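Local coordinates for transposon Tn7 transposition protein tnsA (Escherichia coli, PDB 1T0F) that forms the Tn7 transposase together with TnsB and cuts the 5' DNA strands at the transposon ends as a metal-dependent endonuclease, at residues Gln39-Pro42 with Arg46-Arg49; His59-Leu62 with Glu66-Val69; Leu71-Glu76 with Leu80-Gln85; Asp117-Cys122 with Phe127-Ile132. One frame throughout, in Å; residues are numbered along the deposited sequence.

Overall arrangement
The four contacts follow one another along the chain and climb from a surface loop into the nuclease core. Contact 1 leads into contact 2 through the small antiparallel sheet of strands 48-51 and 58-61, where H48 N lies 2.9 Å from L61 O; the centres of contacts 1 and 2 are about 9 Å apart. Contacts 2 and 3 share helix 64-75 and are tied by H59 ND1 and E84 OE1, at 2.8 Å. Contact 3 meets contact 4, with centres about 8 Å apart, because strands 79-87 and 115-122 are sheet neighbours. The magnesium ion is bound by D117 of contact 4, and the side chain of E66 in contact 2 comes within about 4 Å of it.

Contact 1 of 4, residues Gln39-Pro42 with Arg46-Arg49; sequences QEVP and RSHR
A chi1 of 61° sets V41 CG1 between the backbone N and the carbonyl carbon and swings CG2 across toward S47, whose own OG takes the equivalent wedged position (chi1 67°). The backbone brings the two beta carbons together, V41 CB and S47 CB lying 3.9 Å apart, and V41 CG2 is 4.0 Å from S47 CB. The setting is the lead-in to a beta-hairpin: the loop holding V41 folds back beside the chain that becomes strand 48-51, the first of two antiparallel strands. The meeting is apolar and lies near the surface. V41 CG2 reaches alongside the backbone, 4.1 Å from R46 C, and touches L62 O of the turn after the second strand, so that one methyl touches the chain both entering and leaving the hairpin.

The R46 side chain leaves the contact, and its guanidinium pairs with D64, NE forming a salt bridge there while NH1 bonds to the carbonyl of Y183. D64 also accepts a hydrogen bond from H48 NE2, which anchors both side chains on one carboxylate. The imidazole approaches one guanidinium face near its rim, H48 CE1 standing 3.4 Å above the plane of the R46 group.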
loop_
_atom_site.group_PDB
_atom_site.type_symbol
_atom_site.label_atom_id
_atom_site.label_comp_id
_atom_site.label_asym_id
_atom_site.label_seq_id
_atom_site.Cartn_x
_atom_site.Cartn_y
_atom_site.Cartn_z
ATOM N N GLN A 39 9.650 4.943 -9.851
ATOM C CA GLN A 39 10.217 5.016 -11.196
ATOM C C GLN A 39 9.713 3.832 -12.015
ATOM O O GLN A 39 9.657 3.897 -13.239
ATOM C CB GLN A 39 11.745 4.981 -11.139
ATOM C CG GLN A 39 12.375 6.132 -10.368
ATOM C CD GLN A 39 12.072 7.493 -10.977
ATOM O OE1 GLN A 39 10.930 7.960 -10.952
ATOM N NE2 GLN A 39 13.097 8.135 -11.531
ATOM N N GLU A 40 9.356 2.749 -11.331
ATOM C CA GLU A 40 8.850 1.554 -11.994
ATOM C C GLU A 40 7.325 1.531 -12.080
ATOM O O GLU A 40 6.723 0.481 -12.314
ATOM C CB GLU A 40 9.329 0.292 -11.272
ATOM C CG GLU A 40 10.786 -0.075 -11.514
ATOM C CD GLU A 40 11.765 0.834 -10.790
ATOM O OE1 GLU A 40 11.690 0.916 -9.543
ATOM O OE2 GLU A 40 12.613 1.458 -11.466
ATOM N N VAL A 41 6.695 2.685 -11.888
ATOM C CA VAL A 41 5.242 2.753 -11.957
ATOM C C VAL A 41 4.772 2.464 -13.385
ATOM O O VAL A 41 5.338 2.979 -14.350
ATOM C CB VAL A 41 4.722 4.146 -11.525
ATOM C CG1 VAL A 41 5.273 5.221 -12.448
ATOM C CG2 VAL A 41 3.200 4.161 -11.534
ATOM N N PRO A 42 3.740 1.618 -13.537
ATOM C CA PRO A 42 3.243 1.307 -14.880
ATOM C C PRO A 42 2.602 2.534 -15.520
ATOM O O PRO A 42 1.950 3.326 -14.843
ATOM C CB PRO A 42 2.242 0.182 -14.624
ATOM C CG PRO A 42 1.723 0.503 -13.260
ATOM C CD PRO A 42 2.982 0.878 -12.513
ATOM N N ARG A 46 -0.812 5.889 -11.417
ATOM C CA ARG A 46 -0.211 7.039 -10.755
ATOM C C ARG A 46 0.584 6.593 -9.535
ATOM O O ARG A 46 0.152 5.715 -8.791
ATOM C CB ARG A 46 -1.301 8.030 -10.332
ATOM C CG ARG A 46 -0.777 9.241 -9.573
ATOM C CD ARG A 46 -1.841 10.323 -9.385
ATOM N NE ARG A 46 -2.982 9.873 -8.593
ATOM C CZ ARG A 46 -3.860 10.695 -8.020
ATOM N NH1 ARG A 46 -3.725 12.009 -8.150
ATOM N NH2 ARG A 46 -4.870 10.205 -7.309
ATOM N N SER A 47 1.746 7.202 -9.330
ATOM C CA SER A 47 2.589 6.845 -8.196
ATOM C C SER A 47 2.481 7.887 -7.091
ATOM O O SER A 47 2.037 9.014 -7.318
ATOM C CB SER A 47 4.047 6.727 -8.633
ATOM O OG SER A 47 4.551 7.994 -9.004
ATOM N N HIS A 48 2.895 7.495 -5.894
ATOM C CA HIS A 48 2.845 8.369 -4.733
ATOM C C HIS A 48 4.056 8.111 -3.851
ATOM O O HIS A 48 4.474 6.966 -3.659
ATOM C CB HIS A 48 1.588 8.085 -3.899
ATOM C CG HIS A 48 0.304 8.230 -4.653
ATOM N ND1 HIS A 48 -0.295 9.450 -4.879
ATOM C CD2 HIS A 48 -0.501 7.302 -5.225
ATOM C CE1 HIS A 48 -1.416 9.268 -5.557
ATOM N NE2 HIS A 48 -1.563 7.974 -5.781
ATOM N N ARG A 49 4.611 9.189 -3.317
ATOM C CA ARG A 49 5.735 9.119 -2.401
ATOM C C ARG A 49 5.134 9.697 -1.132
ATOM O O ARG A 49 4.681 10.843 -1.116
ATOM C CB ARG A 49 6.889 9.983 -2.906
ATOM C CG ARG A 49 7.640 9.348 -4.066
ATOM C CD ARG A 49 8.636 8.332 -3.555
ATOM N NE ARG A 49 9.994 8.875 -3.547
ATOM C CZ ARG A 49 10.923 8.576 -2.642
ATOM N NH1 ARG A 49 10.646 7.738 -1.651
ATOM N NH2 ARG A 49 12.136 9.104 -2.737
#

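Contact 2 of 4, residues His59-Leu62 with Glu66-Val69; sequences HHLL and ELAV
L62 gives its backbone N-H to E66, in a nearly straight bond of 2.8 Å from L62 N to E66 OE1 (170° at the hydrogen). The donor comes from above the carboxylate, 56° out of its plane. Beside this bond L61 CA lies 3.6 Å from E66 OE1, and the two beta carbons, L61 CB and E66 CB, meet at 4.1 Å. The rest of the first shell is apolar: L61 CD1 rests against the helix backbone, 3.6 Å from L67 CA, and also touches L67 CD1 at 3.9 Å, the two leucine side chains crossing at about a right angle.

Further out, E66 OE1 takes a second hydrogen bond, from Q85 NE2, 2.8 Å away. That same amide nitrogen also bonds to H60 O, so Q85 links the strand to the glutamate from a third element. The E66 chain runs extended beyond CG (chi2 176°), which carries the carboxylate from the helix past L61 to the start of the turn. F118 covers L61 from strand 115-122, and Y183 lies against L67. An alanine here would remove both carboxylate oxygens and would probably leave L62 N without its acceptor and take away one of the two acceptors of Q85 NE2.

E66 OE2 faces the metal-binding D117, 3.7 Å from D117 OD1. E66 is itself an active-site residue, and a glutamate on the core helix, held beside the metal-binding aspartate of the sheet, fits the restriction-enzyme-like PD-(D/E)XK nuclease fold.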
loop_
_atom_site.group_PDB
_atom_site.type_symbol
_atom_site.label_atom_id
_atom_site.label_comp_id
_atom_site.label_asym_id
_atom_site.label_seq_id
_atom_site.Cartn_x
_atom_site.Cartn_y
_atom_site.Cartn_z
ATOM N N HIS A 59 7.707 6.307 1.677
ATOM C CA HIS A 59 7.377 5.078 0.971
ATOM C C HIS A 59 7.078 5.286 -0.503
ATOM O O HIS A 59 6.707 6.377 -0.928
ATOM C CB HIS A 59 6.175 4.402 1.633
ATOM C CG HIS A 59 6.435 3.952 3.036
ATOM N ND1 HIS A 59 6.517 2.623 3.390
ATOM C CD2 HIS A 59 6.653 4.659 4.170
ATOM C CE1 HIS A 59 6.773 2.530 4.685
ATOM N NE2 HIS A 59 6.860 3.752 5.180
ATOM N N HIS A 60 7.230 4.205 -1.263
ATOM C CA HIS A 60 6.985 4.193 -2.703
ATOM C C HIS A 60 5.766 3.357 -3.022
ATOM O O HIS A 60 5.806 2.134 -2.914
ATOM C CB HIS A 60 8.181 3.593 -3.432
ATOM C CG HIS A 60 9.374 4.491 -3.464
ATOM N ND1 HIS A 60 9.697 5.255 -4.564
ATOM C CD2 HIS A 60 10.306 4.769 -2.523
ATOM C CE1 HIS A 60 10.780 5.964 -4.300
ATOM N NE2 HIS A 60 11.169 5.688 -3.069
ATOM N N LEU A 61 4.692 4.021 -3.431
ATOM C CA LEU A 61 3.450 3.343 -3.770
ATOM C C LEU A 61 3.233 3.542 -5.270
ATOM O O LEU A 61 3.352 4.660 -5.780
ATOM C CB LEU A 61 2.304 3.941 -2.948
ATOM C CG LEU A 61 2.654 3.990 -1.450
ATOM C CD1 LEU A 61 1.548 4.703 -0.678
ATOM C CD2 LEU A 61 2.869 2.589 -0.924
ATOM N N LEU A 62 2.921 2.453 -5.966
ATOM C CA LEU A 62 2.752 2.500 -7.416
ATOM C C LEU A 62 1.340 2.590 -8.006
ATOM O O LEU A 62 1.164 2.396 -9.210
ATOM C CB LEU A 62 3.506 1.318 -8.036
ATOM C CG LEU A 62 5.031 1.491 -8.126
ATOM C CD1 LEU A 62 5.625 1.879 -6.774
ATOM C CD2 LEU A 62 5.646 0.194 -8.628
ATOM N N GLU A 66 -2.697 1.148 -3.952
ATOM C CA GLU A 66 -1.628 0.901 -2.986
ATOM C C GLU A 66 -1.619 2.030 -1.963
ATOM O O GLU A 66 -1.358 1.805 -0.780
ATOM C CB GLU A 66 -0.272 0.814 -3.692
ATOM C CG GLU A 66 0.019 -0.572 -4.264
ATOM C CD GLU A 66 1.320 -0.623 -5.058
ATOM O OE1 GLU A 66 2.276 0.091 -4.681
ATOM O OE2 GLU A 66 1.385 -1.392 -6.048
ATOM N N LEU A 67 -1.894 3.247 -2.424
ATOM C CA LEU A 67 -1.959 4.398 -1.524
ATOM C C LEU A 67 -3.066 4.162 -0.490
ATOM O O LEU A 67 -2.876 4.400 0.708
ATOM C CB LEU A 67 -2.268 5.679 -2.308
ATOM C CG LEU A 67 -2.559 6.948 -1.493
ATOM C CD1 LEU A 67 -1.322 7.348 -0.692
ATOM C CD2 LEU A 67 -2.976 8.075 -2.438
ATOM N N ALA A 68 -4.226 3.699 -0.951
ATOM C CA ALA A 68 -5.344 3.453 -0.033
ATOM C C ALA A 68 -4.988 2.413 1.037
ATOM O O ALA A 68 -5.318 2.577 2.216
ATOM C CB ALA A 68 -6.572 3.007 -0.816
ATOM N N VAL A 69 -4.315 1.343 0.631
ATOM C CA VAL A 69 -3.919 0.302 1.571
ATOM C C VAL A 69 -2.869 0.845 2.540
ATOM O O VAL A 69 -2.929 0.576 3.740
ATOM C CB VAL A 69 -3.359 -0.947 0.834
ATOM C CG1 VAL A 69 -2.875 -1.974 1.844
ATOM C CG2 VAL A 69 -4.445 -1.560 -0.051
#

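Contact 3 of 4, residues Leu71-Glu76 with Leu80-Gln85; sequences LSLEWE and LDIREQ
The carboxylate of E74 passes the end of I82 with the two side chains at about a right angle, E74 OE1 lying 4.0 Å from I82 CD1. Both its oxygens have polar partners beyond the contact: OE2 forms a salt bridge with K245, and OE1 is hydrogen-bonded to S52 OG. Of the other flat groups, the W75 ring has E76 OE2 in plane at its edge. On the strand, the D81 carboxylate turns OD1 back to the next residue in a weak, bent bond, 2.7 Å from I82 N, while D81 OD2 lies 3.8 Å from R83 NE, well out of the guanidinium plane, a long pairing of charges alone. R83 NH2 finds a closer partner in D121 OD2 on the next strand, with which it forms a salt bridge.

The arrangement is helix-on-sheet packing in the PD-(D/E)XK core, where helix 64-75 leads into strand 79-87, outermost in this chain's mixed sheet, and packs against it. I82 carries the contact. Its chain extends beyond CG1 (chi2 170°), so that CD1 reaches the helix, 3.7 Å from L73 CB and 4.0 Å from E74 N. L73 continues over the sheet onto V120 and F130, while I82 packs against F118. Earlier in the strand L80 and D81 together face D121, forming a classic beta bulge. An apolar side chain of the other protein in the assembly also packs against L73.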
loop_
_atom_site.group_PDB
_atom_site.type_symbol
_atom_site.label_atom_id
_atom_site.label_comp_id
_atom_site.label_asym_id
_atom_site.label_seq_id
_atom_site.Cartn_x
_atom_site.Cartn_y
_atom_site.Cartn_z
ATOM N N LEU A 71 -2.371 4.023 3.539
ATOM C CA LEU A 71 -2.997 4.933 4.500
ATOM C C LEU A 71 -3.790 4.160 5.557
ATOM O O LEU A 71 -3.802 4.530 6.737
ATOM C CB LEU A 71 -3.904 5.929 3.774
ATOM C CG LEU A 71 -3.200 6.921 2.839
ATOM C CD1 LEU A 71 -4.232 7.695 2.022
ATOM C CD2 LEU A 71 -2.340 7.872 3.655
ATOM N N SER A 72 -4.448 3.086 5.139
ATOM C CA SER A 72 -5.217 2.260 6.068
ATOM C C SER A 72 -4.288 1.560 7.064
ATOM O O SER A 72 -4.616 1.440 8.249
ATOM C CB SER A 72 -6.043 1.216 5.302
ATOM O OG SER A 72 -6.910 1.835 4.361
ATOM N N LEU A 73 -3.133 1.087 6.589
ATOM C CA LEU A 73 -2.169 0.412 7.462
ATOM C C LEU A 73 -1.523 1.378 8.452
ATOM O O LEU A 73 -1.373 1.059 9.633
ATOM C CB LEU A 73 -1.063 -0.253 6.632
ATOM C CG LEU A 73 -1.453 -1.448 5.758
ATOM C CD1 LEU A 73 -0.286 -1.797 4.836
ATOM C CD2 LEU A 73 -1.827 -2.640 6.641
ATOM N N GLU A 74 -1.138 2.552 7.958
ATOM C CA GLU A 74 -0.493 3.589 8.773
ATOM C C GLU A 74 -1.437 4.105 9.862
ATOM O O GLU A 74 -0.999 4.637 10.879
ATOM C CB GLU A 74 -0.045 4.736 7.859
ATOM C CG GLU A 74 0.646 5.916 8.534
ATOM C CD GLU A 74 2.086 5.635 8.964
ATOM O OE1 GLU A 74 2.753 4.757 8.366
ATOM O OE2 GLU A 74 2.560 6.319 9.892
ATOM N N TRP A 75 -2.736 3.940 9.645
ATOM C CA TRP A 75 -3.735 4.372 10.621
ATOM C C TRP A 75 -3.809 3.419 11.827
ATOM O O TRP A 75 -4.076 3.853 12.948
ATOM C CB TRP A 75 -5.110 4.438 9.955
ATOM C CG TRP A 75 -6.229 4.772 10.901
ATOM C CD1 TRP A 75 -6.616 6.017 11.311
ATOM C CD2 TRP A 75 -7.083 3.843 11.576
ATOM N NE1 TRP A 75 -7.663 5.920 12.201
ATOM C CE2 TRP A 75 -7.968 4.595 12.382
ATOM C CE3 TRP A 75 -7.184 2.446 11.582
ATOM C CZ2 TRP A 75 -8.943 3.997 13.185
ATOM C CZ3 TRP A 75 -8.156 1.848 12.382
ATOM C CH2 TRP A 75 -9.023 2.626 13.172
ATOM N N GLU A 76 -3.585 2.126 11.593
ATOM C CA GLU A 76 -3.653 1.112 12.656
ATOM C C GLU A 76 -2.581 1.272 13.730
ATOM O O GLU A 76 -1.389 1.250 13.434
ATOM C CB GLU A 76 -3.540 -0.290 12.051
ATOM C CG GLU A 76 -4.690 -0.682 11.131
ATOM C CD GLU A 76 -6.005 -0.883 11.873
ATOM O OE1 GLU A 76 -5.977 -1.049 13.113
ATOM O OE2 GLU A 76 -7.064 -0.895 11.209
ATOM N N LEU A 80 3.709 -2.051 13.264
ATOM C CA LEU A 80 5.060 -1.664 13.658
ATOM C C LEU A 80 5.920 -1.293 12.452
ATOM O O LEU A 80 6.673 -0.315 12.489
ATOM C CB LEU A 80 5.724 -2.812 14.417
ATOM C CG LEU A 80 7.133 -2.575 14.958
ATOM C CD1 LEU A 80 7.121 -1.453 15.995
ATOM C CD2 LEU A 80 7.643 -3.866 15.581
ATOM N N ASP A 81 5.818 -2.083 11.388
ATOM C CA ASP A 81 6.599 -1.820 10.184
ATOM C C ASP A 81 5.767 -2.121 8.943
ATOM O O ASP A 81 4.873 -2.967 8.968
ATOM C CB ASP A 81 7.873 -2.677 10.177
ATOM C CG ASP A 81 8.902 -2.203 9.147
ATOM O OD1 ASP A 81 8.705 -1.123 8.542
ATOM O OD2 ASP A 81 9.922 -2.905 8.953
ATOM N N ILE A 82 6.056 -1.393 7.873
ATOM C CA ILE A 82 5.378 -1.572 6.595
ATOM C C ILE A 82 6.493 -1.617 5.560
ATOM O O ILE A 82 7.195 -0.626 5.361
ATOM C CB ILE A 82 4.447 -0.387 6.265
ATOM C CG1 ILE A 82 3.277 -0.343 7.259
ATOM C CG2 ILE A 82 3.913 -0.524 4.829
ATOM C CD1 ILE A 82 2.434 0.929 7.153
ATOM N N ARG A 83 6.670 -2.775 4.934
ATOM C CA ARG A 83 7.698 -2.942 3.916
ATOM C C ARG A 83 7.034 -3.159 2.556
ATOM O O ARG A 83 6.601 -4.259 2.235
ATOM C CB ARG A 83 8.607 -4.118 4.289
ATOM C CG ARG A 83 9.636 -3.757 5.390
ATOM C CD ARG A 83 10.488 -4.951 5.832
ATOM N NE ARG A 83 9.743 -5.919 6.643
ATOM C CZ ARG A 83 10.167 -7.151 6.919
ATOM N NH1 ARG A 83 11.328 -7.577 6.447
ATOM N NH2 ARG A 83 9.445 -7.956 7.686
ATOM N N GLU A 84 6.957 -2.088 1.772
ATOM C CA GLU A 84 6.314 -2.125 0.457
ATOM C C GLU A 84 7.222 -2.683 -0.631
ATOM O O GLU A 84 8.450 -2.626 -0.520
ATOM C CB GLU A 84 5.840 -0.721 0.051
ATOM C CG GLU A 84 6.936 0.249 -0.429
ATOM C CD GLU A 84 7.649 0.998 0.699
ATOM O OE1 GLU A 84 7.582 0.564 1.870
ATOM O OE2 GLU A 84 8.297 2.025 0.403
ATOM N N GLN A 85 6.600 -3.217 -1.682
ATOM C CA GLN A 85 7.322 -3.787 -2.823
ATOM C C GLN A 85 8.393 -4.753 -2.309
ATOM O O GLN A 85 9.585 -4.614 -2.618
ATOM C CB GLN A 85 7.980 -2.669 -3.648
ATOM C CG GLN A 85 7.208 -1.349 -3.768
ATOM C CD GLN A 85 5.786 -1.493 -4.309
ATOM O OE1 GLN A 85 5.466 -2.444 -5.029
ATOM N NE2 GLN A 85 4.929 -0.525 -3.973
#

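Contact 4 of 4, residues Asp117-Cys122 with Phe127-Ile132; sequences DFLVDC and FEQFAI. With MG (magnesium ion), chain E.
V120 and F130 form a hydrogen-bonded antiparallel pair, V120 N to F130 O at 2.8 Å and F130 N back to V120 O at 3.0 Å. F118 and I132 repeat the exchange, the shorter half being I132 N to F118 O at 2.8 Å. C122 N ends the series on E128 O, also at 2.8 Å, but from 45° above the carbonyl plane. D121 OD1 and Q129 OE1 lie side by side at 2.9 Å without a bond, their planes 41° apart; a water donates to D121 OD1, at 2.7 Å, and to E128 O. D121 OD2 is taken by the R83 salt bridge.

F130 CG sits between its backbone N and carbonyl carbon (chi1 63°), which lays the ring beside V120, whose CB makes a CH-pi contact over one face, 3.9 Å from the centroid; C122 SG approaches obliquely. Replacing F130 by a serine would probably open a gap beside V120 and C122.

At the far end D117 and F118 both face I132 in a classic beta bulge. D117 OD2 binds the magnesium ion at 2.4 Å, alongside two waters, Q133 OE1 and V134 O. This hairpin, carrying D117 on one strand, with Q133, V134 and the active-site K135 at the end of the other, is the metal-binding heart of a PD-(D/E)XK nuclease.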
loop_
_atom_site.group_PDB
_atom_site.type_symbol
_atom_site.label_atom_id
_atom_site.label_comp_id
_atom_site.label_asym_id
_atom_site.label_seq_id
_atom_site.Cartn_x
_atom_site.Cartn_y
_atom_site.Cartn_z
ATOM N N ASP A 117 3.166 -6.499 -2.655
ATOM C CA ASP A 117 2.981 -5.090 -2.390
ATOM C C ASP A 117 3.292 -4.605 -0.985
ATOM O O ASP A 117 3.877 -3.534 -0.842
ATOM C CB ASP A 117 1.584 -4.663 -2.827
ATOM C CG ASP A 117 1.354 -4.925 -4.314
ATOM O OD1 ASP A 117 2.344 -4.874 -5.078
ATOM O OD2 ASP A 117 0.209 -5.185 -4.720
ATOM N N PHE A 118 2.916 -5.376 0.036
ATOM C CA PHE A 118 3.195 -4.986 1.425
ATOM C C PHE A 118 3.464 -6.178 2.328
ATOM O O PHE A 118 2.730 -7.167 2.299
ATOM C CB PHE A 118 2.008 -4.234 2.055
ATOM C CG PHE A 118 1.620 -2.967 1.352
ATOM C CD1 PHE A 118 2.283 -1.770 1.616
ATOM C CD2 PHE A 118 0.550 -2.960 0.457
ATOM C CE1 PHE A 118 1.881 -0.579 0.999
ATOM C CE2 PHE A 118 0.139 -1.779 -0.164
ATOM C CZ PHE A 118 0.803 -0.583 0.107
ATOM N N LEU A 119 4.518 -6.086 3.131
ATOM C CA LEU A 119 4.819 -7.117 4.120
ATOM C C LEU A 119 4.673 -6.301 5.400
ATOM O O LEU A 119 5.388 -5.319 5.601
ATOM C CB LEU A 119 6.245 -7.658 3.984
ATOM C CG LEU A 119 6.622 -8.622 5.117
ATOM C CD1 LEU A 119 5.684 -9.819 5.132
ATOM C CD2 LEU A 119 8.065 -9.092 4.940
ATOM N N VAL A 120 3.745 -6.704 6.257
ATOM C CA VAL A 120 3.446 -5.931 7.459
ATOM C C VAL A 120 3.781 -6.652 8.748
ATOM O O VAL A 120 3.524 -7.850 8.881
ATOM C CB VAL A 120 1.928 -5.559 7.471
ATOM C CG1 VAL A 120 1.601 -4.611 8.640
ATOM C CG2 VAL A 120 1.546 -4.911 6.135
ATOM N N ASP A 121 4.368 -5.907 9.686
ATOM C CA ASP A 121 4.717 -6.428 11.005
ATOM C C ASP A 121 3.871 -5.666 12.031
ATOM O O ASP A 121 3.771 -4.448 11.967
ATOM C CB ASP A 121 6.200 -6.196 11.305
ATOM C CG ASP A 121 7.110 -7.101 10.493
ATOM O OD1 ASP A 121 7.071 -8.328 10.710
ATOM O OD2 ASP A 121 7.859 -6.585 9.641
ATOM N N CYS A 122 3.266 -6.383 12.969
ATOM C CA CYS A 122 2.439 -5.746 13.994
ATOM C C CYS A 122 2.991 -6.064 15.384
ATOM O O CYS A 122 3.606 -7.115 15.591
ATOM C CB CYS A 122 0.991 -6.231 13.885
ATOM S SG CYS A 122 0.197 -5.858 12.290
ATOM N N PHE A 127 -2.669 -10.778 13.840
ATOM C CA PHE A 127 -1.550 -11.195 12.989
ATOM C C PHE A 127 -0.269 -10.425 13.292
ATOM O O PHE A 127 -0.228 -9.209 13.133
ATOM C CB PHE A 127 -1.910 -10.981 11.512
ATOM C CG PHE A 127 -3.103 -11.770 11.061
ATOM C CD1 PHE A 127 -2.982 -13.122 10.749
ATOM C CD2 PHE A 127 -4.356 -11.173 10.980
ATOM C CE1 PHE A 127 -4.096 -13.867 10.363
ATOM C CE2 PHE A 127 -5.471 -11.906 10.597
ATOM C CZ PHE A 127 -5.342 -13.258 10.287
ATOM N N GLU A 128 0.779 -11.134 13.703
ATOM C CA GLU A 128 2.051 -10.490 14.012
ATOM C C GLU A 128 2.771 -10.113 12.714
ATOM O O GLU A 128 3.595 -9.197 12.678
ATOM C CB GLU A 128 2.918 -11.420 14.862
ATOM C CG GLU A 128 3.516 -12.616 14.134
ATOM C CD GLU A 128 4.137 -13.628 15.094
ATOM O OE1 GLU A 128 4.697 -13.199 16.130
ATOM O OE2 GLU A 128 4.073 -14.848 14.811
ATOM N N GLN A 129 2.445 -10.827 11.645
ATOM C CA GLN A 129 3.030 -10.545 10.347
ATOM C C GLN A 129 2.095 -11.068 9.269
ATOM O O GLN A 129 1.536 -12.156 9.396
ATOM C CB GLN A 129 4.393 -11.226 10.218
ATOM C CG GLN A 129 5.294 -10.624 9.152
ATOM C CD GLN A 129 6.706 -11.188 9.199
ATOM O OE1 GLN A 129 7.670 -10.514 8.833
ATOM N NE2 GLN A 129 6.832 -12.431 9.647
ATOM N N PHE A 130 1.896 -10.282 8.222
ATOM C CA PHE A 130 1.054 -10.735 7.126
ATOM C C PHE A 130 1.473 -10.013 5.868
ATOM O O PHE A 130 2.086 -8.952 5.931
ATOM C CB PHE A 130 -0.442 -10.526 7.425
ATOM C CG PHE A 130 -0.853 -9.091 7.604
ATOM C CD1 PHE A 130 -1.113 -8.279 6.499
ATOM C CD2 PHE A 130 -1.015 -8.555 8.882
ATOM C CE1 PHE A 130 -1.530 -6.960 6.657
ATOM C CE2 PHE A 130 -1.433 -7.235 9.054
ATOM C CZ PHE A 130 -1.691 -6.434 7.936
ATOM N N ALA A 131 1.171 -10.617 4.725
ATOM C CA ALA A 131 1.533 -10.022 3.450
ATOM C C ALA A 131 0.285 -9.700 2.647
ATOM O O ALA A 131 -0.738 -10.371 2.778
ATOM C CB ALA A 131 2.444 -10.986 2.662
ATOM N N ILE A 132 0.377 -8.666 1.818
ATOM C CA ILE A 132 -0.746 -8.243 0.994
ATOM C C ILE A 132 -0.349 -7.961 -0.452
ATOM O O ILE A 132 0.671 -7.316 -0.710
ATOM C CB ILE A 132 -1.389 -6.930 1.535
ATOM C CG1 ILE A 132 -2.057 -7.175 2.891
ATOM C CG2 ILE A 132 -2.415 -6.388 0.527
ATOM C CD1 ILE A 132 -2.815 -5.967 3.414
HETATM MG MG MG E . -0.257 -5.341 -7.068
HETATM O O HOH W 1 6.318 -9.326 13.071
HETATM O O HOH W 2 -0.127 -2.832 -7.529
HETATM O O HOH W 3 -0.528 -5.520 -9.482
#